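Local coordinates for protein transcriptional regulator, Crp/Fnr family (PDB 3DV8) that probably regulates transcription, pairing a cyclic nucleotide-binding domain with a Crp-like helix-turn-helix domain expected to bind DNA, at residues E5-L10 and D102-P107; T57-L60 and E66-L69; M75-L80 and A122-E127; F155-T160 and L209-L214; R191-Q194 and L198-L201. One frame throughout, in Å; residues are numbered along the deposited sequence.

Contact 1: residues E5-L10 and D102-P107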
# COMPACT_ATOMS: atom_id res chain seq x y z
N GLU A 5 2.31 -28.23 -6.58
CA GLU A 5 2.45 -29.23 -5.47
C GLU A 5 3.78 -29.08 -4.69
O GLU A 5 3.79 -29.15 -3.46
CB GLU A 5 2.26 -30.65 -6.03
CG GLU A 5 0.80 -30.92 -6.47
CD GLU A 5 0.61 -32.22 -7.27
OE1 GLU A 5 1.46 -32.54 -8.13
OE2 GLU A 5 -0.43 -32.89 -7.06
N ASN A 6 4.87 -28.88 -5.42
CA ASN A 6 6.20 -28.59 -4.83
C ASN A 6 6.35 -27.09 -4.54
O ASN A 6 6.97 -26.70 -3.55
CB ASN A 6 7.33 -29.02 -5.77
CG ASN A 6 7.33 -30.51 -6.07
OD1 ASN A 6 8.16 -31.25 -5.54
ND2 ASN A 6 6.41 -30.96 -6.91
N TYR A 7 5.74 -26.27 -5.40
CA TYR A 7 5.81 -24.79 -5.40
C TYR A 7 4.77 -24.08 -4.52
O TYR A 7 4.81 -22.85 -4.39
CB TYR A 7 5.62 -24.29 -6.86
CG TYR A 7 6.72 -24.70 -7.85
CD1 TYR A 7 6.92 -26.05 -8.24
CD2 TYR A 7 7.53 -23.73 -8.45
CE1 TYR A 7 7.93 -26.41 -9.15
CE2 TYR A 7 8.54 -24.08 -9.36
CZ TYR A 7 8.72 -25.41 -9.71
OH TYR A 7 9.71 -25.72 -10.61
N PHE A 8 3.86 -24.85 -3.93
CA PHE A 8 2.75 -24.35 -3.11
C PHE A 8 3.05 -24.77 -1.65
O PHE A 8 2.84 -25.94 -1.30
CB PHE A 8 1.45 -24.97 -3.67
CG PHE A 8 0.18 -24.46 -3.03
CD1 PHE A 8 -0.15 -23.11 -3.07
CD2 PHE A 8 -0.74 -25.36 -2.49
CE1 PHE A 8 -1.35 -22.64 -2.51
CE2 PHE A 8 -1.94 -24.91 -1.93
CZ PHE A 8 -2.25 -23.54 -1.95
N PRO A 9 3.56 -23.83 -0.81
CA PRO A 9 3.95 -24.17 0.58
C PRO A 9 2.79 -24.48 1.54
O PRO A 9 3.00 -25.12 2.57
CB PRO A 9 4.74 -22.93 1.03
CG PRO A 9 4.15 -21.83 0.28
CD PRO A 9 3.73 -22.39 -1.06
N LEU A 10 1.59 -24.01 1.20
CA LEU A 10 0.36 -24.30 1.95
C LEU A 10 -0.11 -25.77 1.81
O LEU A 10 -0.91 -26.23 2.63
CB LEU A 10 -0.74 -23.34 1.48
CG LEU A 10 -2.13 -23.32 2.12
CD1 LEU A 10 -2.06 -23.02 3.62
CD2 LEU A 10 -2.96 -22.28 1.37
N ASP A 102 4.89 -19.85 -17.22
CA ASP A 102 4.11 -21.06 -16.96
C ASP A 102 3.46 -20.88 -15.59
O ASP A 102 4.16 -20.77 -14.58
CB ASP A 102 5.01 -22.30 -16.95
CG ASP A 102 5.57 -22.62 -18.31
OD1 ASP A 102 4.78 -22.63 -19.28
OD2 ASP A 102 6.78 -22.90 -18.40
N LEU A 103 2.12 -20.84 -15.58
CA LEU A 103 1.31 -20.64 -14.38
C LEU A 103 0.37 -21.81 -14.12
O LEU A 103 0.04 -22.58 -15.03
CB LEU A 103 0.38 -19.41 -14.55
CG LEU A 103 0.86 -17.98 -14.75
CD1 LEU A 103 1.65 -17.84 -16.04
CD2 LEU A 103 -0.35 -17.07 -14.81
N TRP A 104 -0.02 -21.92 -12.86
CA TRP A 104 -1.12 -22.76 -12.41
C TRP A 104 -2.12 -21.74 -11.87
O TRP A 104 -1.71 -20.75 -11.24
CB TRP A 104 -0.75 -23.70 -11.28
CG TRP A 104 0.06 -24.85 -11.67
CD1 TRP A 104 -0.34 -25.90 -12.43
CD2 TRP A 104 1.40 -25.13 -11.26
NE1 TRP A 104 0.68 -26.81 -12.55
CE2 TRP A 104 1.76 -26.36 -11.84
CE3 TRP A 104 2.34 -24.45 -10.47
CZ2 TRP A 104 3.03 -26.94 -11.66
CZ3 TRP A 104 3.61 -25.02 -10.28
CH2 TRP A 104 3.94 -26.26 -10.88
N ILE A 105 -3.40 -21.97 -12.13
CA ILE A 105 -4.48 -21.13 -11.61
C ILE A 105 -5.38 -21.97 -10.69
O ILE A 105 -5.83 -23.04 -11.09
CB ILE A 105 -5.33 -20.49 -12.72
CG1 ILE A 105 -4.46 -19.87 -13.83
CG2 ILE A 105 -6.28 -19.44 -12.11
CD1 ILE A 105 -5.25 -19.15 -14.91
N ILE A 106 -5.58 -21.50 -9.46
CA ILE A 106 -6.53 -22.10 -8.53
C ILE A 106 -7.75 -21.19 -8.70
O ILE A 106 -7.65 -20.01 -8.37
CB ILE A 106 -6.05 -22.04 -7.05
CG1 ILE A 106 -4.71 -22.77 -6.87
CG2 ILE A 106 -7.11 -22.65 -6.12
CD1 ILE A 106 -4.14 -22.63 -5.48
N PRO A 107 -8.88 -21.70 -9.27
CA PRO A 107 -10.10 -20.88 -9.43
C PRO A 107 -10.53 -20.14 -8.15
O PRO A 107 -10.43 -20.72 -7.06
CB PRO A 107 -11.15 -21.90 -9.87
CG PRO A 107 -10.38 -22.92 -10.60
CD PRO A 107 -9.09 -23.06 -9.82

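Contact 2: residues T57-L60 and E66-L69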
# COMPACT_ATOMS: atom_id res chain seq x y z
N THR A 57 2.71 -6.49 -11.68
CA THR A 57 1.49 -5.85 -11.18
C THR A 57 1.71 -4.35 -11.23
O THR A 57 2.68 -3.85 -10.70
CB THR A 57 1.15 -6.31 -9.77
OG1 THR A 57 0.91 -7.71 -9.81
CG2 THR A 57 -0.12 -5.60 -9.25
N TYR A 58 0.81 -3.64 -11.91
CA TYR A 58 0.89 -2.19 -12.06
C TYR A 58 -0.49 -1.52 -12.08
O TYR A 58 -1.54 -2.20 -12.13
CB TYR A 58 1.69 -1.83 -13.32
CG TYR A 58 1.08 -2.22 -14.67
CD1 TYR A 58 1.04 -3.56 -15.10
CD2 TYR A 58 0.61 -1.24 -15.55
CE1 TYR A 58 0.51 -3.92 -16.36
CE2 TYR A 58 0.07 -1.58 -16.80
CZ TYR A 58 0.03 -2.92 -17.20
OH TYR A 58 -0.50 -3.24 -18.43
N ILE A 59 -0.46 -0.20 -12.00
CA ILE A 59 -1.67 0.61 -12.05
C ILE A 59 -1.54 1.60 -13.20
O ILE A 59 -0.44 2.01 -13.54
CB ILE A 59 -2.01 1.27 -10.69
CG1 ILE A 59 -0.90 2.22 -10.20
CG2 ILE A 59 -2.29 0.18 -9.66
CD1 ILE A 59 -1.25 2.97 -8.92
N LEU A 60 -2.68 1.96 -13.78
CA LEU A 60 -2.78 2.87 -14.91
C LEU A 60 -3.62 4.08 -14.52
O LEU A 60 -4.69 3.91 -13.93
CB LEU A 60 -3.45 2.15 -16.10
CG LEU A 60 -2.59 1.40 -17.12
CD1 LEU A 60 -3.40 0.33 -17.82
CD2 LEU A 60 -1.99 2.38 -18.13
N GLU A 66 1.73 4.95 -16.06
CA GLU A 66 1.88 3.70 -15.31
C GLU A 66 2.97 3.75 -14.26
O GLU A 66 3.94 4.48 -14.42
CB GLU A 66 2.25 2.56 -16.28
CG GLU A 66 1.20 2.18 -17.30
CD GLU A 66 1.67 1.11 -18.30
OE1 GLU A 66 2.68 0.44 -18.07
OE2 GLU A 66 1.02 0.93 -19.34
N ILE A 67 2.83 2.94 -13.20
CA ILE A 67 3.89 2.69 -12.20
C ILE A 67 3.76 1.23 -11.71
O ILE A 67 2.65 0.79 -11.40
CB ILE A 67 3.91 3.73 -11.02
CG1 ILE A 67 5.15 3.51 -10.13
CG2 ILE A 67 2.64 3.67 -10.19
CD1 ILE A 67 5.34 4.57 -9.04
N THR A 68 4.87 0.49 -11.69
CA THR A 68 4.91 -0.90 -11.21
C THR A 68 4.79 -0.94 -9.68
O THR A 68 5.56 -0.27 -8.98
CB THR A 68 6.23 -1.63 -11.61
OG1 THR A 68 6.34 -1.64 -13.04
CG2 THR A 68 6.29 -3.07 -11.08
N LEU A 69 3.84 -1.72 -9.17
CA LEU A 69 3.68 -1.91 -7.74
C LEU A 69 4.71 -2.93 -7.24
O LEU A 69 5.42 -2.68 -6.28
CB LEU A 69 2.25 -2.33 -7.39
CG LEU A 69 1.13 -1.36 -7.80
CD1 LEU A 69 -0.20 -1.88 -7.30
CD2 LEU A 69 1.36 0.05 -7.26
O HOH W 1 -0.28 -1.04 -20.30

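Contact 3: residues M75-L80 and A122-E127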
# COMPACT_ATOMS: atom_id res chain seq x y z
N MSE A 75 7.97 -19.36 -8.31
CA MSE A 75 7.48 -19.75 -6.95
C MSE A 75 6.60 -18.75 -6.19
O MSE A 75 6.02 -19.13 -5.17
CB MSE A 75 8.61 -20.28 -6.05
CG MSE A 75 9.18 -21.57 -6.53
SE MSE A 75 10.83 -21.95 -5.67
CE MSE A 75 12.01 -20.56 -6.62
N ASP A 76 6.49 -17.50 -6.65
CA ASP A 76 5.58 -16.53 -6.03
C ASP A 76 4.13 -16.91 -6.30
O ASP A 76 3.84 -17.72 -7.18
CB ASP A 76 5.82 -15.09 -6.55
CG ASP A 76 6.97 -14.38 -5.84
OD1 ASP A 76 7.05 -14.46 -4.60
OD2 ASP A 76 7.73 -13.66 -6.53
N MSE A 77 3.23 -16.33 -5.50
CA MSE A 77 1.79 -16.46 -5.69
C MSE A 77 1.16 -15.12 -5.90
O MSE A 77 1.48 -14.17 -5.20
CB MSE A 77 1.12 -17.16 -4.52
CG MSE A 77 0.61 -18.54 -4.84
SE MSE A 77 0.38 -19.46 -3.18
CE MSE A 77 2.38 -19.81 -2.85
N CYS A 78 0.24 -15.06 -6.85
CA CYS A 78 -0.51 -13.86 -7.15
C CYS A 78 -1.85 -13.98 -6.43
O CYS A 78 -2.58 -14.94 -6.65
CB CYS A 78 -0.73 -13.75 -8.65
SG CYS A 78 -1.56 -12.26 -9.11
N LEU A 79 -2.14 -13.03 -5.54
CA LEU A 79 -3.42 -12.97 -4.83
C LEU A 79 -4.41 -12.03 -5.52
O LEU A 79 -5.59 -12.37 -5.64
CB LEU A 79 -3.22 -12.50 -3.38
CG LEU A 79 -4.44 -12.36 -2.45
CD1 LEU A 79 -5.34 -13.59 -2.48
CD2 LEU A 79 -4.01 -12.08 -1.03
N LEU A 80 -3.92 -10.87 -5.97
CA LEU A 80 -4.76 -9.79 -6.56
C LEU A 80 -5.43 -10.09 -7.90
O LEU A 80 -6.30 -9.33 -8.35
CB LEU A 80 -4.00 -8.45 -6.59
CG LEU A 80 -3.43 -7.97 -5.24
CD1 LEU A 80 -2.70 -6.64 -5.43
CD2 LEU A 80 -4.49 -7.85 -4.14
N ALA A 122 -6.87 -19.19 5.52
CA ALA A 122 -7.23 -17.78 5.79
C ALA A 122 -6.02 -16.97 6.25
O ALA A 122 -5.76 -15.89 5.72
CB ALA A 122 -8.32 -17.71 6.83
N ASN A 123 -5.29 -17.50 7.24
CA ASN A 123 -4.06 -16.88 7.75
C ASN A 123 -2.94 -16.84 6.71
O ASN A 123 -2.16 -15.91 6.68
CB ASN A 123 -3.54 -17.56 9.04
CG ASN A 123 -4.38 -17.21 10.27
OD1 ASN A 123 -5.59 -17.04 10.19
ND2 ASN A 123 -3.72 -17.13 11.42
N TYR A 124 -2.86 -17.87 5.86
CA TYR A 124 -1.87 -17.88 4.79
C TYR A 124 -2.14 -16.72 3.79
O TYR A 124 -1.20 -16.07 3.34
CB TYR A 124 -1.82 -19.24 4.08
CG TYR A 124 -0.74 -19.27 3.03
CD1 TYR A 124 0.61 -19.46 3.39
CD2 TYR A 124 -1.05 -19.04 1.68
CE1 TYR A 124 1.62 -19.45 2.43
CE2 TYR A 124 -0.05 -19.03 0.71
CZ TYR A 124 1.28 -19.24 1.10
OH TYR A 124 2.26 -19.23 0.14
N THR A 125 -3.42 -16.49 3.47
CA THR A 125 -3.81 -15.40 2.57
C THR A 125 -3.47 -14.03 3.18
O THR A 125 -3.11 -13.11 2.44
CB THR A 125 -5.29 -15.50 2.15
OG1 THR A 125 -5.54 -16.82 1.64
CG2 THR A 125 -5.62 -14.49 1.08
N ASN A 126 -3.58 -13.90 4.52
CA ASN A 126 -3.16 -12.68 5.26
C ASN A 126 -1.69 -12.40 5.05
O ASN A 126 -1.31 -11.28 4.72
CB ASN A 126 -3.38 -12.79 6.78
CG ASN A 126 -4.81 -12.54 7.19
OD1 ASN A 126 -5.27 -11.40 7.13
ND2 ASN A 126 -5.51 -13.57 7.66
N GLU A 127 -0.88 -13.44 5.26
CA GLU A 127 0.58 -13.37 5.07
C GLU A 127 0.95 -13.02 3.63
O GLU A 127 1.92 -12.30 3.39
CB GLU A 127 1.29 -14.65 5.54
CG GLU A 127 1.10 -15.02 7.05
CD GLU A 127 1.47 -13.92 8.07
OE1 GLU A 127 2.32 -13.05 7.77
OE2 GLU A 127 0.90 -13.94 9.20

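Contact 4: residues F155-T160 and L209-L214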
# COMPACT_ATOMS: atom_id res chain seq x y z
N PHE A 155 16.54 1.02 -10.42
CA PHE A 155 15.88 0.18 -11.42
C PHE A 155 16.91 -0.50 -12.34
O PHE A 155 16.80 -1.71 -12.60
CB PHE A 155 14.86 0.96 -12.24
CG PHE A 155 14.30 0.17 -13.38
CD1 PHE A 155 13.24 -0.70 -13.17
CD2 PHE A 155 14.88 0.24 -14.66
CE1 PHE A 155 12.74 -1.49 -14.22
CE2 PHE A 155 14.40 -0.54 -15.73
CZ PHE A 155 13.30 -1.39 -15.51
N LEU A 156 17.88 0.27 -12.84
CA LEU A 156 18.93 -0.28 -13.72
C LEU A 156 19.69 -1.44 -13.05
O LEU A 156 20.00 -2.42 -13.71
CB LEU A 156 19.89 0.81 -14.21
CG LEU A 156 19.32 1.91 -15.12
CD1 LEU A 156 20.42 2.94 -15.44
CD2 LEU A 156 18.69 1.36 -16.40
N LEU A 157 19.95 -1.31 -11.74
CA LEU A 157 20.58 -2.39 -10.94
C LEU A 157 19.65 -3.61 -10.76
O LEU A 157 20.12 -4.75 -10.73
CB LEU A 157 21.06 -1.85 -9.58
CG LEU A 157 22.22 -0.84 -9.65
CD1 LEU A 157 22.35 -0.06 -8.37
CD2 LEU A 157 23.54 -1.54 -10.01
N GLU A 158 18.34 -3.38 -10.66
CA GLU A 158 17.38 -4.49 -10.55
C GLU A 158 17.30 -5.26 -11.86
O GLU A 158 17.43 -6.48 -11.84
CB GLU A 158 15.97 -4.02 -10.16
CG GLU A 158 15.00 -5.19 -9.82
CD GLU A 158 13.54 -4.75 -9.65
OE1 GLU A 158 13.25 -3.54 -9.55
OE2 GLU A 158 12.68 -5.65 -9.61
N GLU A 159 17.05 -4.55 -12.97
CA GLU A 159 16.94 -5.21 -14.29
C GLU A 159 18.17 -6.01 -14.70
O GLU A 159 18.03 -7.11 -15.23
CB GLU A 159 16.56 -4.25 -15.43
CG GLU A 159 15.08 -4.00 -15.64
CD GLU A 159 14.31 -5.15 -16.28
OE1 GLU A 159 14.17 -6.22 -15.67
OE2 GLU A 159 13.78 -4.97 -17.39
N THR A 160 19.35 -5.45 -14.45
CA THR A 160 20.60 -6.15 -14.73
C THR A 160 20.74 -7.44 -13.89
O THR A 160 21.25 -8.44 -14.40
CB THR A 160 21.85 -5.23 -14.62
OG1 THR A 160 21.85 -4.55 -13.37
CG2 THR A 160 21.86 -4.19 -15.74
N LEU A 209 27.72 0.83 -17.43
CA LEU A 209 29.18 0.95 -17.46
C LEU A 209 29.79 0.88 -16.06
O LEU A 209 30.79 0.19 -15.87
CB LEU A 209 29.62 2.23 -18.18
CG LEU A 209 29.28 2.35 -19.67
CD1 LEU A 209 29.72 3.71 -20.17
CD2 LEU A 209 29.92 1.26 -20.51
N ASP A 210 29.20 1.59 -15.09
CA ASP A 210 29.69 1.58 -13.70
C ASP A 210 28.57 1.18 -12.73
O ASP A 210 27.78 2.01 -12.25
CB ASP A 210 30.35 2.92 -13.34
CG ASP A 210 31.35 2.79 -12.17
OD1 ASP A 210 31.11 2.02 -11.21
OD2 ASP A 210 32.39 3.47 -12.23
N SER A 211 28.52 -0.13 -12.47
CA SER A 211 27.56 -0.73 -11.55
C SER A 211 27.84 -0.33 -10.08
O SER A 211 26.90 -0.19 -9.29
CB SER A 211 27.57 -2.25 -11.71
OG SER A 211 26.49 -2.83 -11.01
N LYS A 212 29.12 -0.17 -9.72
CA LYS A 212 29.53 0.28 -8.38
C LYS A 212 29.02 1.71 -8.11
O LYS A 212 28.42 1.96 -7.06
CB LYS A 212 31.05 0.20 -8.19
N ARG A 213 29.22 2.63 -9.07
CA ARG A 213 28.74 4.03 -8.94
C ARG A 213 27.22 4.19 -8.98
O ARG A 213 26.70 5.08 -8.31
CB ARG A 213 29.35 4.95 -9.99
CG ARG A 213 30.78 5.33 -9.73
CD ARG A 213 31.32 6.14 -10.89
NE ARG A 213 30.64 7.42 -11.07
CZ ARG A 213 30.83 8.26 -12.09
NH1 ARG A 213 31.70 7.97 -13.06
NH2 ARG A 213 30.15 9.40 -12.14
N LEU A 214 26.52 3.38 -9.79
CA LEU A 214 25.04 3.39 -9.79
C LEU A 214 24.50 2.98 -8.43
O LEU A 214 23.51 3.54 -7.97
CB LEU A 214 24.44 2.48 -10.88
CG LEU A 214 24.45 2.96 -12.33
CD1 LEU A 214 23.93 1.86 -13.20
CD2 LEU A 214 23.61 4.23 -12.51

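Contact 5: residues R191-Q194 and L198-L201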
# COMPACT_ATOMS: atom_id res chain seq x y z
N ARG A 191 20.67 10.30 -20.42
CA ARG A 191 21.71 11.13 -21.07
C ARG A 191 22.64 11.82 -20.06
O ARG A 191 23.83 11.99 -20.34
CB ARG A 191 21.09 12.11 -22.06
CG ARG A 191 20.55 11.39 -23.28
CD ARG A 191 19.74 12.32 -24.14
NE ARG A 191 19.38 11.72 -25.42
CZ ARG A 191 18.61 12.29 -26.35
NH1 ARG A 191 18.08 13.52 -26.17
NH2 ARG A 191 18.35 11.63 -27.48
N TYR A 192 22.09 12.22 -18.91
CA TYR A 192 22.88 12.73 -17.77
C TYR A 192 23.80 11.62 -17.23
O TYR A 192 24.96 11.87 -16.91
CB TYR A 192 21.97 13.32 -16.68
CG TYR A 192 22.63 13.52 -15.33
CD1 TYR A 192 23.63 14.49 -15.15
CD2 TYR A 192 22.27 12.74 -14.23
CE1 TYR A 192 24.26 14.67 -13.89
CE2 TYR A 192 22.88 12.91 -12.97
CZ TYR A 192 23.87 13.87 -12.82
OH TYR A 192 24.45 14.01 -11.59
N PHE A 193 23.25 10.40 -17.12
CA PHE A 193 23.99 9.20 -16.70
C PHE A 193 25.12 8.87 -17.69
O PHE A 193 26.22 8.51 -17.27
CB PHE A 193 23.04 7.99 -16.54
CG PHE A 193 22.26 7.94 -15.24
CD1 PHE A 193 21.90 9.10 -14.53
CD2 PHE A 193 21.81 6.70 -14.76
CE1 PHE A 193 21.16 9.01 -13.34
CE2 PHE A 193 21.06 6.60 -13.57
CZ PHE A 193 20.74 7.75 -12.86
N GLN A 194 24.83 9.00 -18.99
CA GLN A 194 25.83 8.77 -20.06
C GLN A 194 26.95 9.81 -20.01
O GLN A 194 28.13 9.45 -20.16
CB GLN A 194 25.22 8.71 -21.46
CG GLN A 194 26.20 8.20 -22.55
CD GLN A 194 25.60 8.07 -23.94
OE1 GLN A 194 25.93 7.14 -24.67
NE2 GLN A 194 24.72 8.98 -24.31
N LEU A 198 28.04 6.58 -16.26
CA LEU A 198 27.36 5.48 -15.56
C LEU A 198 26.81 4.42 -16.53
O LEU A 198 26.80 3.22 -16.20
CB LEU A 198 26.22 6.02 -14.70
CG LEU A 198 26.60 7.06 -13.63
CD1 LEU A 198 25.34 7.51 -12.89
CD2 LEU A 198 27.64 6.52 -12.65
N VAL A 199 26.33 4.88 -17.69
CA VAL A 199 25.75 4.01 -18.73
C VAL A 199 26.19 4.44 -20.12
O VAL A 199 26.71 5.55 -20.29
CB VAL A 199 24.19 4.06 -18.71
CG1 VAL A 199 23.66 3.62 -17.36
CG2 VAL A 199 23.67 5.46 -19.05
N LYS A 200 26.01 3.55 -21.09
CA LYS A 200 26.22 3.82 -22.52
C LYS A 200 24.86 3.63 -23.20
O LYS A 200 24.17 2.63 -22.96
CB LYS A 200 27.26 2.89 -23.12
CG LYS A 200 27.60 3.20 -24.57
CD LYS A 200 28.66 2.29 -25.16
CE LYS A 200 28.20 0.83 -25.25
NZ LYS A 200 29.17 -0.02 -25.99
N LEU A 201 24.48 4.59 -24.05
CA LEU A 201 23.21 4.55 -24.78
C LEU A 201 23.50 4.31 -26.25
O LEU A 201 24.36 4.97 -26.82
CB LEU A 201 22.44 5.86 -24.60
CG LEU A 201 22.10 6.24 -23.16
CD1 LEU A 201 21.50 7.64 -23.12
CD2 LEU A 201 21.16 5.21 -22.53

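Contact 1: residues E5-L10 and D102-P107
Trp-104 gives the largest share of the buried surface, turning the six-membered ring of its indole toward Tyr-7 in a T-shaped (edge-to-face) pair. The edge of the tryptophan is directed at the face of the tyrosine; the ring centroids lie 5.6 Å apart and the planes are inclined by 64°. The touching atoms are at the far end of the indole: Trp-104 CZ3 comes within 4.0 Å of Tyr-7 CG, and Trp-104 CH2 stands 4.0 Å from Tyr-7 CD1. CG of Trp-104 is anti to its carbonyl carbon (chi1 -75°), which sends the indole off strand 102-107 toward the N-terminal loop, where it crosses the tyrosine side chain at about a right angle. Two residues further along the strand, on the same side of it, Ile-106 points at Phe-8. These two side chains approach from opposite directions, and the terminal methyl Ile-106 CD1 reaches Phe-8 CE1 at 4.1 Å. The chemistry is wholly apolar, with Phe-8 and Ile-106 buried and the Tyr-7 and Trp-104 pair partly open to solvent. The N-terminal loop, which precedes helix 16-23, is thereby laid against the beta domain. Strand 101-107 runs between strands 27-31 and 46-50, and Leu-49 of the latter touches Tyr-7, Phe-8 and Trp-104; beyond Phe-8, Leu-10 of the loop packs on Val-121 and Tyr-124 of the long helix 119-145.

Contact 2: residues T57-L60 and E66-L69
Tyr-58 holds CG between its backbone N and carbonyl carbon (chi1 66°), whereas Glu-66 has CG anti to the carbonyl carbon (chi1 -66°) and an extended chain beyond; together these torsions bring ring and carboxylate to the same place on one face of a beta hairpin. The hairpin, strands 55-60 and 66-72, is part of the double-sheeted, cupin-like barrel of the cyclic nucleotide-binding domain. Glu-66 CD lies 3.5 Å from Tyr-58 CE2, with the carboxylate and ring planes 40° apart. Arg-56 engages both groups at once, through a salt bridge with Glu-66 OE1 and a cation-pi contact with the Tyr-58 ring. A water lies between Tyr-58 OH and Glu-66 OE2, but its distance to the carboxylate is so short that the bridge is doubtful; Glu-96 is a weak further partner of the hydroxyl. Leu-60 lies alongside Glu-66, pointing the same way. Also on this face, OG1 of Thr-68 is hydrogen-bonded to Arg-56 and to His-178 of the helix-turn-helix domain. Tyr-58/Thr-68 and Leu-60/Glu-66 are antiparallel non-hydrogen-bonded pairs; between them Ile-59/Ile-67 is a hydrogen-bonded pair, its two bonds weak. The backbone bond from Leu-69 N to Thr-57 O is shorter, at 2.9 Å. On the other face, Ile-59 and Ile-67 lie side by side and meet Ile-140 and Met-144 of the second subunit. There Ile-59 crosses Leu-69 at about a right angle, its CG2 3.8 Å from Leu-69 CD1.

Contact 3: residues M75-L80 and A122-E127
Met-77, modelled as selenomethionine, meets Tyr-124 of the long helix at the rim of the tyrosine ring. Its chain runs out nearly straight through chi2 (160°) and then bends at chi3 (-75°), which places selenium and terminal methyl beside the phenol end. The SE atom of Met-77 is 5.2 Å from the Tyr-124 ring centroid, at the ring edge, and its nearest ring carbon is Tyr-124 CE2 at 3.9 Å. Tyr-124 projects from the helix with CG anti to the backbone N (chi1 -177°), carrying the hydroxyl end across the methionine at about a right angle. Leu-79, two residues on, forms the second point of touch: its methyl CD2 lies 3.6 Å from Thr-125 CG2, and CD1 is 3.7 Å from that same methyl. The polar branch of Thr-125 has other partners, hydrogen-bonding through OG1 to Tyr-111 OH and Val-121 O. Arg-132, further along the same helix, hydrogen-bonds through NH2 to the carbonyl oxygen of Met-77. Neighbouring Asn-126 bonds to Ala-122 O of the second subunit. The arrangement is a Met-aromatic contact joining the beta domain to the long dimer-interface helix, an architecture characteristic of Crp/Fnr regulators.

Contact 4: residues F155-T160 and L209-L214
Leu-157 and Ser-211 bring the two backbones closest, their CA atoms 7.2 Å apart, where the middle of helix 148-163 meets the first turn of helix 211-219. Residues 155-160 are helical throughout, while 209-210 form the loop that leads into the second helix. Asp-210 is its N-cap: OD1 of Asp-210 accepts from Arg-213 N at 2.9 Å, the donor standing above the carboxylate plane, and this bond secures the turn that presents Ser-211 and Leu-214. Leu-157 carries the largest share of the buried surface. With CG anti to its carbonyl carbon (chi1 -67°), it reaches toward the opposite helix and spreads its two methyls over different residues. CD2 of Leu-157 touches Ser-211 OG at 3.4 Å. The other branch, CD1 of Leu-157, lies against the backbone carbon C of Leu-214 at 3.7 Å and against Leu-214 CB at 4.1 Å. Leu-214 also reaches Leu-156, whose CB is 4.3 Å from Leu-214 CD1. Around these leucines the core of the helix-turn-helix domain continues: Ile-208 and Phe-193 both touch Leu-156 and Leu-214. From Ser-211 at the exposed border to Leu-156 and Leu-214 inside, burial increases across the contact. Between the two helices the attraction is thus dispersive and hydrophobic, whereas the Asp-210 cap lies within one segment and the loop before the helix is bonded through its backbone to Leu-198. The leucine packing has no directional bond across it, while the polar cap sets the start of the second helix.

Contact 5: residues R191-Q194 and L198-L201
Phe-193 receives Leu-198 over one face of its ring and Val-199 CG1 at its edge, near the ring plane; Tyr-192 CD2, from the preceding residue in the helix, also lies in plane at the edge. The Leu-198 methyl makes a CH-pi contact, CD1 standing 4.0 Å from the Phe-193 ring centroid and only 15° off the ring normal. This is the junction in a winged helix-turn-helix domain where helix 183-195, in the position of the DNA-recognition helix of Crp relatives, turns back into strand 199-202 of the wing hairpin. The reversal is closed by a backbone bond from Leu-198 N to Phe-193 O, 2.8 Å long. Phe-193 points toward the strand and rests CB on Val-199 CG2 at 3.6 Å, while the ring continues into the domain core, touching Leu-156 and Val-152 of helix 148-163 and Leu-214 and Leu-217 of helix 211-219. Away from the core, the aliphatic part of Arg-191 crosses Leu-201 at about a right angle, CG of the arginine 3.9 Å from Leu-201 CD1. Gln-194 supplies the polar component: its CG is anti to the backbone N (chi1 -169°), and the extended chain carries the amide along the strand. CA of Gln-194 makes a C-H...O contact with Val-199 O, and NE2 packs on Leu-201 CD1 at 3.7 Å. At the tip, Leu-201 N donates to Gln-194 OE1 at 3.0 Å, approaching from above the carbonyl plane, 65° out of it.

Overall arrangement
Contacts 1, 2 and 3 belong to the beta domain and its long helix, contacts 4 and 5 to the helix-turn-helix domain, with about 41 Å between the centres of contacts 1 and 5. Contacts 1 and 3 touch each other through Pro-9 with Tyr-124 and Phe-8 with Met-77, and both are apolar. Contact 2 is instead a backbone-bonded hairpin; it and contact 3, the two buried contacts, both face the second subunit, whereas contacts 1, 4 and 5 are only partly buried. Contacts 4 and 5 adjoin, contact 5 nested within the loop that contact 4 closes, and share the leucine-phenylalanine core; contact 4 is mainly leucine packing, whereas contact 5 adds backbone and amide bonds.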